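Long-range contacts in DUF1254 domain-containing protein (Vibrio parahaemolyticus, PDB 3U07), which is of unknown function but carries a DUF1254 and a DUF1214 region and is probably exported by way of a signal peptide: residues E105-T113 with A123-G133; Y382-N390 with P398-K406. The protein carries 2 engineered substitutions. All coordinates share one frame; numbering follows the deposited sequence.

Interaction 1 (E105-T113 with A123-G133); sequences EGRYWILHT and AFSSRTRGTKG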
ATOM      1  N   GLU A 105      11.614  11.663 -18.608  1.00 25.22           N
ATOM      2  CA  GLU A 105      10.620  12.699 -18.358  1.00 31.08           C
ATOM      3  C   GLU A 105       9.181  12.244 -18.551  1.00 31.35           C
ATOM      4  O   GLU A 105       8.848  11.597 -19.548  1.00 26.57           O
ATOM      5  CB  GLU A 105      10.882  13.915 -19.250  1.00 40.75           C
ATOM      6  CG  GLU A 105       9.943  15.072 -18.970  1.00 39.72           C
ATOM      7  CD  GLU A 105      10.277  16.305 -19.779  1.00 52.68           C
ATOM      8  OE1 GLU A 105       9.596  16.559 -20.796  1.00 54.67           O
ATOM      9  OE2 GLU A 105      11.231  17.013 -19.395  1.00 54.90           O
ATOM     10  N   GLY A 106       8.333  12.594 -17.588  1.00 33.87           N
ATOM     11  CA  GLY A 106       6.928  12.238 -17.667  1.00 35.71           C
ATOM     12  C   GLY A 106       6.500  10.905 -17.079  1.00 33.72           C
ATOM     13  O   GLY A 106       5.338  10.747 -16.715  1.00 36.18           O
ATOM     14  N   ARG A 107       7.414   9.945 -16.969  1.00 24.08           N
ATOM     15  CA  ARG A 107       7.046   8.643 -16.437  1.00 24.37           C
ATOM     16  C   ARG A 107       6.856   8.634 -14.924  1.00 26.57           C
ATOM     17  O   ARG A 107       7.747   9.034 -14.173  1.00 23.82           O
ATOM     18  CB  ARG A 107       8.087   7.593 -16.826  1.00 24.92           C
ATOM     19  CG  ARG A 107       7.651   6.162 -16.527  1.00 20.17           C
ATOM     20  CD  ARG A 107       8.726   5.163 -16.900  1.00 24.68           C
ATOM     21  NE  ARG A 107       9.098   5.265 -18.309  1.00 30.96           N
ATOM     22  CZ  ARG A 107       8.362   4.814 -19.321  1.00 35.84           C
ATOM     23  NH1 ARG A 107       7.200   4.215 -19.090  1.00 32.28           N
ATOM     24  NH2 ARG A 107       8.787   4.971 -20.568  1.00 35.90           N
ATOM     25  N   TYR A 108       5.681   8.194 -14.481  1.00 22.61           N
ATOM     26  CA  TYR A 108       5.394   8.114 -13.053  1.00 25.22           C
ATOM     27  C   TYR A 108       6.134   6.914 -12.469  1.00 24.56           C
ATOM     28  O   TYR A 108       6.219   5.858 -13.099  1.00 25.88           O
ATOM     29  CB  TYR A 108       3.896   7.917 -12.792  1.00 23.46           C
ATOM     30  CG  TYR A 108       3.559   7.724 -11.324  1.00 23.87           C
ATOM     31  CD1 TYR A 108       3.366   8.819 -10.482  1.00 30.99           C
ATOM     32  CD2 TYR A 108       3.484   6.450 -10.765  1.00 24.53           C
ATOM     33  CE1 TYR A 108       3.113   8.651  -9.120  1.00 28.29           C
ATOM     34  CE2 TYR A 108       3.232   6.271  -9.398  1.00 28.04           C
ATOM     35  CZ  TYR A 108       3.049   7.376  -8.585  1.00 28.79           C
ATOM     36  OH  TYR A 108       2.811   7.218  -7.234  1.00 25.00           O
ATOM     37  N   TRP A 109       6.679   7.090 -11.271  1.00 27.90           N
ATOM     38  CA  TRP A 109       7.376   6.014 -10.572  1.00 24.03           C
ATOM     39  C   TRP A 109       7.361   6.329  -9.094  1.00 22.40           C
ATOM     40  O   TRP A 109       7.237   7.490  -8.698  1.00 26.98           O
ATOM     41  CB  TRP A 109       8.827   5.871 -11.036  1.00 24.81           C
ATOM     42  CG  TRP A 109       9.681   7.079 -10.768  1.00 21.04           C
ATOM     43  CD1 TRP A 109       9.844   8.166 -11.578  1.00 27.89           C
ATOM     44  CD2 TRP A 109      10.488   7.317  -9.609  1.00 22.39           C
ATOM     45  NE1 TRP A 109      10.707   9.065 -10.998  1.00 30.26           N
ATOM     46  CE2 TRP A 109      11.119   8.568  -9.791  1.00 25.54           C
ATOM     47  CE3 TRP A 109      10.742   6.591  -8.438  1.00 21.40           C
ATOM     48  CZ2 TRP A 109      11.988   9.113  -8.839  1.00 18.53           C
ATOM     49  CZ3 TRP A 109      11.606   7.132  -7.492  1.00 25.76           C
ATOM     50  CH2 TRP A 109      12.221   8.380  -7.699  1.00 23.94           C
ATOM     51  N   ILE A 110       7.476   5.294  -8.276  1.00 18.01           N
ATOM     52  CA  ILE A 110       7.482   5.493  -6.838  1.00 17.09           C
ATOM     53  C   ILE A 110       8.157   4.334  -6.116  1.00 18.75           C
ATOM     54  O   ILE A 110       7.990   3.172  -6.496  1.00 22.45           O
ATOM     55  CB  ILE A 110       6.036   5.662  -6.296  1.00 30.21           C
ATOM     56  CG1 ILE A 110       6.068   5.958  -4.796  1.00 25.66           C
ATOM     57  CG2 ILE A 110       5.213   4.408  -6.594  1.00 25.23           C
ATOM     58  CD1 ILE A 110       4.766   6.500  -4.266  1.00 20.56           C
ATOM     59  N   LEU A 111       8.966   4.669  -5.114  1.00 18.99           N
ATOM     60  CA  LEU A 111       9.625   3.668  -4.278  1.00 18.62           C
ATOM     61  C   LEU A 111       8.892   3.853  -2.949  1.00 21.66           C
ATOM     62  O   LEU A 111       8.973   4.909  -2.325  1.00 20.13           O
ATOM     63  CB  LEU A 111      11.118   3.964  -4.119  1.00 15.27           C
ATOM     64  CG  LEU A 111      11.877   3.159  -3.052  1.00 19.60           C
ATOM     65  CD1 LEU A 111      11.705   1.663  -3.290  1.00 21.08           C
ATOM     66  CD2 LEU A 111      13.349   3.544  -3.093  1.00 20.22           C
ATOM     67  N   HIS A 112       8.162   2.828  -2.530  1.00 24.86           N
ATOM     68  CA  HIS A 112       7.368   2.905  -1.311  1.00 18.71           C
ATOM     69  C   HIS A 112       7.774   1.846  -0.289  1.00 19.83           C
ATOM     70  O   HIS A 112       7.768   0.656  -0.592  1.00 17.52           O
ATOM     71  CB  HIS A 112       5.894   2.740  -1.698  1.00 15.74           C
ATOM     72  CG  HIS A 112       4.952   2.708  -0.539  1.00 20.80           C
ATOM     73  ND1 HIS A 112       3.800   1.947  -0.545  1.00 21.65           N
ATOM     74  CD2 HIS A 112       4.970   3.349   0.651  1.00 19.90           C
ATOM     75  CE1 HIS A 112       3.155   2.120   0.593  1.00 19.86           C
ATOM     76  NE2 HIS A 112       3.845   2.968   1.338  1.00 23.64           N
ATOM     77  N   THR A 113       8.123   2.280   0.920  1.00 15.81           N
ATOM     78  CA  THR A 113       8.517   1.346   1.967  1.00 16.22           C
ATOM     79  C   THR A 113       7.688   1.568   3.215  1.00 18.21           C
ATOM     80  O   THR A 113       7.308   2.696   3.524  1.00 13.87           O
ATOM     81  CB  THR A 113      10.023   1.489   2.347  1.00 15.82           C
ATOM     82  OG1 THR A 113      10.299   2.846   2.718  1.00 15.47           O
ATOM     83  CG2 THR A 113      10.923   1.093   1.175  1.00 14.61           C
ATOM     84  N   ALA A 123       8.562   7.351   0.631  1.00 19.37           N
ATOM     85  CA  ALA A 123       7.774   7.405  -0.592  1.00 18.87           C
ATOM     86  C   ALA A 123       8.502   8.338  -1.548  1.00 22.03           C
ATOM     87  O   ALA A 123       8.146   9.507  -1.677  1.00 24.42           O
ATOM     88  CB  ALA A 123       6.370   7.938  -0.302  1.00 17.08           C
ATOM     89  N   PHE A 124       9.550   7.826  -2.185  1.00 15.96           N
ATOM     90  CA  PHE A 124      10.314   8.614  -3.142  1.00 19.66           C
ATOM     91  C   PHE A 124       9.631   8.411  -4.483  1.00 17.20           C
ATOM     92  O   PHE A 124       9.350   7.278  -4.872  1.00 20.33           O
ATOM     93  CB  PHE A 124      11.762   8.117  -3.220  1.00 18.65           C
ATOM     94  CG  PHE A 124      12.519   8.257  -1.931  1.00 20.93           C
ATOM     95  CD1 PHE A 124      12.818   9.519  -1.419  1.00 17.95           C
ATOM     96  CD2 PHE A 124      12.917   7.126  -1.216  1.00 21.40           C
ATOM     97  CE1 PHE A 124      13.504   9.654  -0.211  1.00 23.27           C
ATOM     98  CE2 PHE A 124      13.604   7.249  -0.009  1.00 18.66           C
ATOM     99  CZ  PHE A 124      13.899   8.516   0.498  1.00 19.54           C
ATOM    100  N   SER A 125       9.351   9.498  -5.192  1.00 18.00           N
ATOM    101  CA  SER A 125       8.684   9.351  -6.476  1.00 18.24           C
ATOM    102  C   SER A 125       8.732  10.577  -7.369  1.00 25.13           C
ATOM    103  O   SER A 125       9.137  11.671  -6.954  1.00 22.42           O
ATOM    104  CB  SER A 125       7.218   8.964  -6.264  1.00 25.90           C
ATOM    105  OG  SER A 125       6.396  10.112  -6.224  1.00 29.54           O
ATOM    106  N   SER A 126       8.308  10.360  -8.609  1.00 20.40           N
ATOM    107  CA  SER A 126       8.243  11.386  -9.636  1.00 22.08           C
ATOM    108  C   SER A 126       7.395  12.569  -9.172  1.00 22.78           C
ATOM    109  O   SER A 126       7.646  13.712  -9.547  1.00 25.37           O
ATOM    110  CB  SER A 126       7.626  10.788 -10.902  1.00 23.74           C
ATOM    111  OG  SER A 126       6.382  10.166 -10.607  1.00 22.79           O
ATOM    112  N   ARG A 127       6.387  12.286  -8.355  1.00 18.69           N
ATOM    113  CA  ARG A 127       5.500  13.329  -7.853  1.00 23.44           C
ATOM    114  C   ARG A 127       6.282  14.438  -7.163  1.00 28.01           C
ATOM    115  O   ARG A 127       5.944  15.614  -7.275  1.00 21.03           O
ATOM    116  CB  ARG A 127       4.491  12.740  -6.861  1.00 19.97           C
ATOM    117  CG  ARG A 127       3.460  13.740  -6.367  1.00 17.71           C
ATOM    118  CD  ARG A 127       2.514  13.117  -5.343  1.00 22.95           C
ATOM    119  NE  ARG A 127       3.116  13.003  -4.017  1.00 19.08           N
ATOM    120  CZ  ARG A 127       3.187  13.999  -3.139  1.00 28.61           C
ATOM    121  NH1 ARG A 127       2.689  15.193  -3.436  1.00 25.05           N
ATOM    122  NH2 ARG A 127       3.761  13.801  -1.958  1.00 23.21           N
ATOM    123  N   THR A 128       7.335  14.058  -6.448  1.00 22.96           N
ATOM    124  CA  THR A 128       8.122  15.040  -5.724  1.00 24.40           C
ATOM    125  C   THR A 128       9.582  15.147  -6.161  1.00 20.44           C
ATOM    126  O   THR A 128      10.302  16.022  -5.689  1.00 25.47           O
ATOM    127  CB  THR A 128       8.064  14.762  -4.193  1.00 31.41           C
ATOM    128  OG1 THR A 128       8.456  13.409  -3.930  1.00 24.37           O
ATOM    129  CG2 THR A 128       6.652  14.981  -3.662  1.00 27.28           C
ATOM    130  N   ARG A 129      10.021  14.273  -7.060  1.00 17.81           N
ATOM    131  CA  ARG A 129      11.408  14.318  -7.526  1.00 25.20           C
ATOM    132  C   ARG A 129      11.522  14.428  -9.043  1.00 24.28           C
ATOM    133  O   ARG A 129      12.600  14.701  -9.572  1.00 21.56           O
ATOM    134  CB  ARG A 129      12.174  13.061  -7.089  1.00 19.38           C
ATOM    135  CG  ARG A 129      12.262  12.830  -5.600  1.00 15.79           C
ATOM    136  CD  ARG A 129      12.953  11.506  -5.333  1.00 17.20           C
ATOM    137  NE  ARG A 129      14.364  11.537  -5.713  1.00 18.02           N
ATOM    138  CZ  ARG A 129      15.326  12.105  -4.988  1.00 22.58           C
ATOM    139  NH1 ARG A 129      15.035  12.695  -3.835  1.00 20.58           N
ATOM    140  NH2 ARG A 129      16.583  12.078  -5.411  1.00 24.74           N
ATOM    141  N   GLY A 130      10.415  14.222  -9.744  1.00 24.07           N
ATOM    142  CA  GLY A 130      10.470  14.268 -11.193  1.00 20.73           C
ATOM    143  C   GLY A 130      11.238  13.046 -11.670  1.00 26.01           C
ATOM    144  O   GLY A 130      11.007  11.931 -11.205  1.00 20.90           O
ATOM    145  N   THR A 131      12.178  13.257 -12.581  1.00 20.49           N
ATOM    146  CA  THR A 131      12.983  12.173 -13.131  1.00 20.68           C
ATOM    147  C   THR A 131      14.133  11.719 -12.227  1.00 22.92           C
ATOM    148  O   THR A 131      14.745  10.676 -12.471  1.00 26.90           O
ATOM    149  CB  THR A 131      13.624  12.596 -14.462  1.00 29.37           C
ATOM    150  OG1 THR A 131      14.451  13.748 -14.240  1.00 31.33           O
ATOM    151  CG2 THR A 131      12.557  12.934 -15.498  1.00 27.62           C
ATOM    152  N   LYS A 132      14.420  12.498 -11.192  1.00 20.41           N
ATOM    153  CA  LYS A 132      15.546  12.217 -10.302  1.00 18.47           C
ATOM    154  C   LYS A 132      15.433  11.017  -9.367  1.00 20.51           C
ATOM    155  O   LYS A 132      14.642  11.019  -8.423  1.00 20.33           O
ATOM    156  CB  LYS A 132      15.875  13.476  -9.484  1.00 24.74           C
ATOM    157  CG  LYS A 132      17.318  13.536  -9.002  1.00 35.17           C
ATOM    158  CD  LYS A 132      18.236  13.622 -10.207  1.00 44.27           C
ATOM    159  CE  LYS A 132      19.672  13.254  -9.881  1.00 47.92           C
ATOM    160  NZ  LYS A 132      20.458  13.016 -11.134  1.00 45.53           N
ATOM    161  N   GLY A 133      16.237   9.997  -9.651  1.00 25.18           N
ATOM    162  CA  GLY A 133      16.265   8.807  -8.825  1.00 18.73           C
ATOM    163  C   GLY A 133      17.368   9.032  -7.807  1.00 22.56           C
ATOM    164  O   GLY A 133      17.542  10.162  -7.334  1.00 18.75           O
TER

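Interaction 2 (Y382-N390 with P398-K406); sequences YYTIYMSAN and PNFLPVPEK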
ATOM      1  N   TYR A 382     -14.394  18.831 -20.239  1.00 43.22           N
ATOM      2  CA  TYR A 382     -15.038  17.692 -19.595  1.00 33.56           C
ATOM      3  C   TYR A 382     -14.537  16.437 -20.279  1.00 31.83           C
ATOM      4  O   TYR A 382     -14.292  16.435 -21.485  1.00 36.94           O
ATOM      5  CB  TYR A 382     -16.566  17.727 -19.749  1.00 33.16           C
ATOM      6  CG  TYR A 382     -17.304  18.554 -18.723  1.00 39.73           C
ATOM      7  CD1 TYR A 382     -17.470  19.928 -18.893  1.00 47.47           C
ATOM      8  CD2 TYR A 382     -17.845  17.960 -17.582  1.00 39.59           C
ATOM      9  CE1 TYR A 382     -18.163  20.693 -17.949  1.00 47.75           C
ATOM     10  CE2 TYR A 382     -18.538  18.716 -16.632  1.00 43.13           C
ATOM     11  CZ  TYR A 382     -18.693  20.080 -16.824  1.00 48.64           C
ATOM     12  OH  TYR A 382     -19.381  20.827 -15.896  1.00 52.79           O
ATOM     13  N   TYR A 383     -14.347  15.376 -19.508  1.00 29.74           N
ATOM     14  CA  TYR A 383     -13.950  14.115 -20.103  1.00 31.09           C
ATOM     15  C   TYR A 383     -15.258  13.338 -20.168  1.00 31.07           C
ATOM     16  O   TYR A 383     -16.149  13.530 -19.337  1.00 29.54           O
ATOM     17  CB  TYR A 383     -12.938  13.362 -19.238  1.00 33.66           C
ATOM     18  CG  TYR A 383     -11.558  13.973 -19.241  1.00 36.21           C
ATOM     19  CD1 TYR A 383     -11.244  15.036 -18.395  1.00 31.65           C
ATOM     20  CD2 TYR A 383     -10.558  13.480 -20.084  1.00 31.52           C
ATOM     21  CE1 TYR A 383      -9.966  15.593 -18.385  1.00 36.70           C
ATOM     22  CE2 TYR A 383      -9.278  14.033 -20.081  1.00 33.26           C
ATOM     23  CZ  TYR A 383      -8.991  15.088 -19.227  1.00 34.47           C
ATOM     24  OH  TYR A 383      -7.733  15.643 -19.212  1.00 43.41           O
ATOM     25  N   THR A 384     -15.384  12.482 -21.167  1.00 33.23           N
ATOM     26  CA  THR A 384     -16.590  11.689 -21.327  1.00 33.67           C
ATOM     27  C   THR A 384     -16.205  10.271 -21.683  1.00 31.84           C
ATOM     28  O   THR A 384     -15.626  10.030 -22.735  1.00 35.72           O
ATOM     29  CB  THR A 384     -17.491  12.243 -22.450  1.00 33.31           C
ATOM     30  OG1 THR A 384     -18.015  13.518 -22.063  1.00 31.67           O
ATOM     31  CG2 THR A 384     -18.644  11.291 -22.720  1.00 37.47           C
ATOM     32  N   ILE A 385     -16.514   9.335 -20.796  1.00 26.87           N
ATOM     33  CA  ILE A 385     -16.208   7.935 -21.043  1.00 27.13           C
ATOM     34  C   ILE A 385     -17.497   7.200 -21.412  1.00 31.44           C
ATOM     35  O   ILE A 385     -18.485   7.255 -20.676  1.00 31.24           O
ATOM     36  CB  ILE A 385     -15.590   7.258 -19.796  1.00 29.98           C
ATOM     37  CG1 ILE A 385     -14.236   7.901 -19.469  1.00 26.77           C
ATOM     38  CG2 ILE A 385     -15.453   5.751 -20.038  1.00 26.18           C
ATOM     39  CD1 ILE A 385     -13.563   7.329 -18.237  1.00 23.25           C
ATOM     40  N   TYR A 386     -17.490   6.526 -22.557  1.00 29.86           N
ATOM     41  CA  TYR A 386     -18.659   5.767 -22.991  1.00 29.80           C
ATOM     42  C   TYR A 386     -18.304   4.297 -22.819  1.00 35.16           C
ATOM     43  O   TYR A 386     -17.248   3.855 -23.269  1.00 36.48           O
ATOM     44  CB  TYR A 386     -19.004   6.083 -24.452  1.00 34.44           C
ATOM     45  CG  TYR A 386     -20.307   5.461 -24.907  1.00 42.57           C
ATOM     46  CD1 TYR A 386     -20.376   4.108 -25.244  1.00 45.71           C
ATOM     47  CD2 TYR A 386     -21.480   6.212 -24.965  1.00 43.91           C
ATOM     48  CE1 TYR A 386     -21.582   3.515 -25.629  1.00 38.73           C
ATOM     49  CE2 TYR A 386     -22.695   5.629 -25.347  1.00 43.85           C
ATOM     50  CZ  TYR A 386     -22.738   4.281 -25.677  1.00 41.91           C
ATOM     51  OH  TYR A 386     -23.932   3.698 -26.051  1.00 41.29           O
HETATM   52  N   MSE A 387     -19.182   3.547 -22.156  1.00 32.85           N
HETATM   53  CA  MSE A 387     -18.949   2.131 -21.883  1.00 31.86           C
HETATM   54  C   MSE A 387     -19.989   1.183 -22.460  1.00 34.50           C
HETATM   55  O   MSE A 387     -21.190   1.416 -22.341  1.00 32.99           O
HETATM   56  CB  MSE A 387     -18.877   1.899 -20.367  1.00 30.66           C
HETATM   57  CG  MSE A 387     -17.733   2.620 -19.661  1.00 35.00           C
HETATM   58 SE   MSE A 387     -18.002   2.728 -17.751  0.76 33.73          SE
HETATM   59  CE  MSE A 387     -19.116   4.297 -17.770  1.00 22.08           C
ATOM     60  N   SER A 388     -19.510   0.098 -23.060  1.00 33.82           N
ATOM     61  CA  SER A 388     -20.381  -0.913 -23.643  1.00 34.23           C
ATOM     62  C   SER A 388     -19.626  -2.218 -23.870  1.00 38.72           C
ATOM     63  O   SER A 388     -18.394  -2.248 -23.855  1.00 33.06           O
ATOM     64  CB  SER A 388     -20.948  -0.430 -24.980  1.00 30.97           C
ATOM     65  OG  SER A 388     -21.686  -1.462 -25.612  1.00 33.31           O
ATOM     66  N   ALA A 389     -20.379  -3.298 -24.060  1.00 38.37           N
ATOM     67  CA  ALA A 389     -19.794  -4.607 -24.323  1.00 38.75           C
ATOM     68  C   ALA A 389     -19.624  -4.693 -25.841  1.00 41.88           C
ATOM     69  O   ALA A 389     -18.916  -5.558 -26.361  1.00 52.02           O
ATOM     70  CB  ALA A 389     -20.717  -5.712 -23.826  1.00 34.49           C
ATOM     71  N   ASN A 390     -20.284  -3.778 -26.544  1.00 35.88           N
ATOM     72  CA  ASN A 390     -20.203  -3.721 -27.995  1.00 39.26           C
ATOM     73  C   ASN A 390     -19.020  -2.849 -28.395  1.00 38.61           C
ATOM     74  O   ASN A 390     -19.136  -1.625 -28.474  1.00 44.16           O
ATOM     75  CB  ASN A 390     -21.489  -3.142 -28.582  1.00 47.61           C
ATOM     76  CG  ASN A 390     -21.387  -2.908 -30.075  1.00 56.22           C
ATOM     77  OD1 ASN A 390     -20.780  -3.700 -30.797  1.00 54.37           O
ATOM     78  ND2 ASN A 390     -21.993  -1.827 -30.548  1.00 62.40           N
ATOM     79  N   PRO A 398     -10.751   6.854 -28.473  1.00 53.87           N
ATOM     80  CA  PRO A 398      -9.989   6.956 -27.227  1.00 56.85           C
ATOM     81  C   PRO A 398     -10.851   7.078 -25.973  1.00 50.94           C
ATOM     82  O   PRO A 398     -10.402   6.737 -24.882  1.00 49.68           O
ATOM     83  CB  PRO A 398      -9.134   8.194 -27.459  1.00 54.78           C
ATOM     84  CG  PRO A 398     -10.072   9.075 -28.205  1.00 55.68           C
ATOM     85  CD  PRO A 398     -10.662   8.117 -29.232  1.00 53.67           C
ATOM     86  N   ASN A 399     -12.079   7.569 -26.131  1.00 48.72           N
ATOM     87  CA  ASN A 399     -12.978   7.733 -24.991  1.00 42.58           C
ATOM     88  C   ASN A 399     -13.851   6.509 -24.734  1.00 42.53           C
ATOM     89  O   ASN A 399     -14.676   6.506 -23.818  1.00 43.37           O
ATOM     90  CB  ASN A 399     -13.866   8.967 -25.176  1.00 35.84           C
ATOM     91  CG  ASN A 399     -13.071  10.256 -25.218  1.00 42.92           C
ATOM     92  OD1 ASN A 399     -11.974  10.337 -24.667  1.00 48.11           O
ATOM     93  ND2 ASN A 399     -13.626  11.278 -25.859  1.00 36.79           N
ATOM     94  N   PHE A 400     -13.668   5.465 -25.533  1.00 38.25           N
ATOM     95  CA  PHE A 400     -14.454   4.255 -25.353  1.00 33.35           C
ATOM     96  C   PHE A 400     -13.788   3.278 -24.397  1.00 34.84           C
ATOM     97  O   PHE A 400     -12.618   2.924 -24.565  1.00 32.85           O
ATOM     98  CB  PHE A 400     -14.686   3.539 -26.685  1.00 33.72           C
ATOM     99  CG  PHE A 400     -15.513   2.296 -26.552  1.00 37.70           C
ATOM    100  CD1 PHE A 400     -16.895   2.379 -26.439  1.00 37.43           C
ATOM    101  CD2 PHE A 400     -14.904   1.048 -26.461  1.00 39.57           C
ATOM    102  CE1 PHE A 400     -17.662   1.238 -26.237  1.00 39.03           C
ATOM    103  CE2 PHE A 400     -15.659  -0.100 -26.257  1.00 38.81           C
ATOM    104  CZ  PHE A 400     -17.042  -0.005 -26.143  1.00 41.28           C
ATOM    105  N   LEU A 401     -14.541   2.834 -23.398  1.00 35.37           N
ATOM    106  CA  LEU A 401     -14.013   1.883 -22.434  1.00 36.99           C
ATOM    107  C   LEU A 401     -14.876   0.632 -22.440  1.00 39.31           C
ATOM    108  O   LEU A 401     -16.051   0.676 -22.071  1.00 39.11           O
ATOM    109  CB  LEU A 401     -13.975   2.504 -21.027  1.00 27.84           C
ATOM    110  CG  LEU A 401     -13.482   1.631 -19.868  1.00 31.42           C
ATOM    111  CD1 LEU A 401     -12.191   0.903 -20.242  1.00 31.77           C
ATOM    112  CD2 LEU A 401     -13.263   2.512 -18.643  1.00 37.75           C
ATOM    113  N   PRO A 402     -14.306  -0.501 -22.888  1.00 44.22           N
ATOM    114  CA  PRO A 402     -15.014  -1.779 -22.947  1.00 39.40           C
ATOM    115  C   PRO A 402     -15.495  -2.176 -21.559  1.00 36.79           C
ATOM    116  O   PRO A 402     -14.845  -1.879 -20.560  1.00 31.12           O
ATOM    117  CB  PRO A 402     -13.949  -2.741 -23.476  1.00 38.13           C
ATOM    118  CG  PRO A 402     -13.104  -1.865 -24.335  1.00 44.96           C
ATOM    119  CD  PRO A 402     -12.957  -0.634 -23.467  1.00 48.91           C
ATOM    120  N   VAL A 403     -16.635  -2.846 -21.509  1.00 36.51           N
ATOM    121  CA  VAL A 403     -17.201  -3.306 -20.257  1.00 32.55           C
ATOM    122  C   VAL A 403     -17.724  -4.710 -20.562  1.00 33.29           C
ATOM    123  O   VAL A 403     -18.251  -4.955 -21.643  1.00 36.21           O
ATOM    124  CB  VAL A 403     -18.301  -2.318 -19.791  1.00 38.80           C
ATOM    125  CG1 VAL A 403     -19.564  -3.046 -19.401  1.00 40.61           C
ATOM    126  CG2 VAL A 403     -17.758  -1.486 -18.630  1.00 33.59           C
ATOM    127  N   PRO A 404     -17.563  -5.656 -19.621  1.00 33.73           N
ATOM    128  CA  PRO A 404     -18.014  -7.038 -19.821  1.00 37.77           C
ATOM    129  C   PRO A 404     -19.516  -7.291 -19.771  1.00 40.77           C
ATOM    130  O   PRO A 404     -20.276  -6.493 -19.228  1.00 40.08           O
ATOM    131  CB  PRO A 404     -17.280  -7.788 -18.722  1.00 35.11           C
ATOM    132  CG  PRO A 404     -17.335  -6.814 -17.597  1.00 38.25           C
ATOM    133  CD  PRO A 404     -16.991  -5.490 -18.273  1.00 36.85           C
ATOM    134  N   GLU A 405     -19.918  -8.425 -20.342  1.00 42.45           N
ATOM    135  CA  GLU A 405     -21.316  -8.854 -20.381  1.00 42.03           C
ATOM    136  C   GLU A 405     -21.703  -9.480 -19.041  1.00 44.07           C
ATOM    137  O   GLU A 405     -22.318 -10.545 -18.997  1.00 46.84           O
ATOM    138  CB  GLU A 405     -21.520  -9.896 -21.484  1.00 45.83           C
ATOM    139  CG  GLU A 405     -21.187  -9.414 -22.884  1.00 57.54           C
ATOM    140  CD  GLU A 405     -22.420  -9.082 -23.697  1.00 71.64           C
ATOM    141  OE1 GLU A 405     -23.193  -8.196 -23.277  1.00 76.38           O
ATOM    142  OE2 GLU A 405     -22.616  -9.712 -24.758  1.00 77.24           O
ATOM    143  N   LYS A 406     -21.340  -8.812 -17.952  1.00 33.97           N
ATOM    144  CA  LYS A 406     -21.638  -9.299 -16.610  1.00 30.90           C
ATOM    145  C   LYS A 406     -21.502  -8.162 -15.606  1.00 28.31           C
ATOM    146  O   LYS A 406     -21.119  -7.054 -15.968  1.00 31.52           O
ATOM    147  CB  LYS A 406     -20.667 -10.422 -16.242  1.00 30.99           C
ATOM    148  CG  LYS A 406     -19.198 -10.063 -16.434  1.00 32.23           C
ATOM    149  CD  LYS A 406     -18.285 -11.019 -15.676  1.00 38.25           C
ATOM    150  CE  LYS A 406     -16.815 -10.729 -15.962  1.00 44.84           C
ATOM    151  NZ  LYS A 406     -15.910 -11.633 -15.197  1.00 42.84           N
TER

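Interaction 1 (E105-T113 with A123-G133)
Leu111 and Phe124 face each other as an antiparallel hydrogen-bonded pair in the hairpin of strands 109-115 and 120-125, whose short segments run at 169° with axes 4.5 Å apart. Leu111 N gives a nearly straight bond to Phe124 O, and Phe124 N returns one to Leu111 O. On one face their side chains lie side by side, Leu111 CD2 meeting the edge of the phenyl ring 4.1 Å from Phe124 CD2; Ile110 meets Ser125 on the other face. Trp109 makes the largest single contribution. With CG between its backbone N and carbonyl carbon (chi1 63°), its indole swings over the start of helix 126-129. Ser125 CA sits 3.8 Å from the centroid of the Trp109 six-membered ring, a CH-pi contact over the face. Trp109 NE1 donates to Gly130 O at 2.9 Å, while CZ2 approaches Lys132 O at the ring edge. Ser126 OG accepts from Trp109 N at 3.2 Å. Ser125 N-caps the helix, its OG taking the N-H of Arg127. In the type II' turn from Arg129 to Lys132, Arg129 NE donates to Lys132 O and NH2 to Gly133 O. Strand 161-169 pairs with the hairpin through strand 109-115, and strands 96-100 and 134-140 pack against Leu111.

Interaction 2 (Y382-N390 with P398-K406)
A parallel pairing at the edge of a mixed sheet joins strand 382-388 to the short, weakly bonded strand 400-402, with Tyr386 and Phe400 in register. Tyr386 N donates to Asn399 O at 3.1 Å, and Leu401 N answers with a 2.9 Å bond to Tyr386 O at 175°. Farther along, Val403 N reaches Ser388 O from well above the carbonyl plane, a more bent bond at 145°. Tyr386 and Phe400 share one face, their rings meeting obliquely with the two CD1 atoms 4.1 Å apart. Phe400 has CG anti to its backbone N (chi1 -179°), which carries the ring along strand 382-388 until CZ lies 3.5 Å from Ser388 O and CE1 touches Ser388 CB. On the other face Leu401 CB touches both Ile385 CG2, at 3.7 Å, and CG of selenomethionine Met387, whose CB also meets Val403 CG2. Ser388 OG accepts from Asn390 N at 2.9 Å, forming an ST turn. Ser388 OG is also hydrogen-bonded to Asp334, as is Tyr386 OH. Strand 334-340 pairs with the far edge of strand 382-388, while Ile385 and Leu401 pack on Val350 of strand 347-354 and Arg370 of strand 369-371.

Following the chain from the N terminus, interaction 1 comes first: strand 109-115 turns back into strand 120-125, and the contact closes this short hairpin and holds helix 126-129, which follows it, against strand 109-115. The chain then runs through further sheet strands and the helices between about 173 and 305, and through strands 315-319, 334-340, 347-354 and 369-371, before interaction 2 closes the strandless connection between 382-390 and 398-406. The two loops are in series, neither nesting nor crossing. Interaction 1 belongs to the DUF1254 region and ties an edge strand to an antiparallel sheet; interaction 2 belongs to the DUF1214 region and adds an edge strand in parallel. Their centres are 30 Å apart.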